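Local coordinates for protein tRNA-splicing ligase RtcB (Thermus thermophilus, PDB 2EPG) that probably joins RNA ends carrying a 2',3'-cyclic or 3'-phosphate to 5'-hydroxyl ends, using GTP and manganese, at residues G28-R31 with V32-F36. Residues are numbered along the deposited sequence; the frame is centred on the assembly and turned at random.
Sequences GKMR and VDAVF
Met30, a selenomethionine, folds forward over the chain that follows it and meets Ala34 in a local apolar contact, where the long loop of the 21-24/34-37 beta hairpin runs into its second strand. Its terminal methyl makes the approach: CE lies 3.9 Å from Ala34 CB and 3.4 Å from the carbonyl O of Val32, so it rests on backbone as well as on side chain. The chain first runs extended through chi2 (171°) and then bends at SE, with chi3 at 75°, which brings CE up to the outer end of the Val32 carbonyl, beyond its oxygen. CB of Met30 is also near that oxygen, at 3.7 Å.

The side chains of Arg31, Val32 and Asp33 find their partners elsewhere. Arg31 stretches away, its chain extended from CG to NE, and donates its NE-H to the carbonyl O of Thr62. Val32 packs on Ile66 and Glu68. Asp33, at the entry to the strand, forms a salt bridge to Arg23 through OD2 and takes the backbone N-H of Arg26 on OD1, which ties the two ends of the loop together.

This is plain packing away from the predicted GMP and manganese sites: Met30 and Ala34 both also touch Ile24, while Met58 and Leu57 of helix 52-60 cover them; strand 34-37 itself runs between antiparallel strand 21-24 and parallel strand 70-73.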
# COMPACT_ATOMS: atom_id res chain seq x y z
N GLY A 28 -23.84 -20.24 -6.95
CA GLY A 28 -23.93 -20.67 -5.56
C GLY A 28 -24.27 -19.55 -4.61
O GLY A 28 -25.26 -18.84 -4.80
N LYS A 29 -23.44 -19.36 -3.58
CA LYS A 29 -23.69 -18.34 -2.58
C LYS A 29 -23.25 -16.93 -2.99
O LYS A 29 -23.52 -15.95 -2.29
CB LYS A 29 -22.99 -18.72 -1.27
CG LYS A 29 -22.98 -20.20 -0.95
CD LYS A 29 -23.82 -20.55 0.28
CE LYS A 29 -25.31 -20.49 -0.03
NZ LYS A 29 -26.13 -21.13 1.06
N MSE A 30 -22.57 -16.83 -4.13
CA MSE A 30 -22.09 -15.55 -4.61
C MSE A 30 -23.24 -14.59 -4.85
O MSE A 30 -24.24 -14.95 -5.48
CB MSE A 30 -21.28 -15.74 -5.88
CG MSE A 30 -19.98 -16.45 -5.65
SE MSE A 30 -19.12 -16.90 -7.30
CE MSE A 30 -18.47 -15.13 -7.79
N ARG A 31 -23.10 -13.37 -4.34
CA ARG A 31 -24.13 -12.36 -4.50
C ARG A 31 -23.90 -11.55 -5.77
O ARG A 31 -24.83 -10.97 -6.32
CB ARG A 31 -24.13 -11.42 -3.29
CG ARG A 31 -24.52 -12.12 -1.99
CD ARG A 31 -24.34 -11.21 -0.79
NE ARG A 31 -24.66 -11.88 0.47
CZ ARG A 31 -25.81 -11.74 1.13
NH1 ARG A 31 -26.01 -12.37 2.27
NH2 ARG A 31 -26.76 -10.95 0.64
N VAL A 32 -22.66 -11.55 -6.24
CA VAL A 32 -22.28 -10.82 -7.44
C VAL A 32 -21.20 -11.61 -8.17
O VAL A 32 -20.69 -12.60 -7.65
CB VAL A 32 -21.67 -9.42 -7.09
CG1 VAL A 32 -22.68 -8.55 -6.37
CG2 VAL A 32 -20.44 -9.61 -6.20
N ASP A 33 -20.88 -11.16 -9.38
CA ASP A 33 -19.83 -11.75 -10.17
C ASP A 33 -18.50 -11.33 -9.52
O ASP A 33 -18.44 -10.38 -8.73
CB ASP A 33 -19.79 -11.15 -11.59
CG ASP A 33 -20.97 -11.56 -12.46
OD1 ASP A 33 -21.66 -12.55 -12.13
OD2 ASP A 33 -21.19 -10.89 -13.50
N ALA A 34 -17.43 -12.04 -9.87
CA ALA A 34 -16.10 -11.68 -9.43
C ALA A 34 -15.35 -11.44 -10.74
O ALA A 34 -15.69 -12.03 -11.78
CB ALA A 34 -15.46 -12.83 -8.66
N VAL A 35 -14.36 -10.56 -10.72
CA VAL A 35 -13.56 -10.31 -11.91
C VAL A 35 -12.10 -10.26 -11.49
O VAL A 35 -11.78 -9.66 -10.47
CB VAL A 35 -13.94 -8.96 -12.58
CG1 VAL A 35 -12.83 -8.52 -13.53
CG2 VAL A 35 -15.26 -9.08 -13.32
N PHE A 36 -11.23 -10.92 -12.24
CA PHE A 36 -9.80 -10.89 -11.91
C PHE A 36 -8.96 -10.61 -13.15
O PHE A 36 -9.35 -10.95 -14.27
CB PHE A 36 -9.33 -12.18 -11.22
CG PHE A 36 -9.40 -13.42 -12.07
CD1 PHE A 36 -10.59 -14.15 -12.15
CD2 PHE A 36 -8.29 -13.88 -12.76
CE1 PHE A 36 -10.66 -15.32 -12.91
CE2 PHE A 36 -8.34 -15.04 -13.53
CZ PHE A 36 -9.53 -15.77 -13.60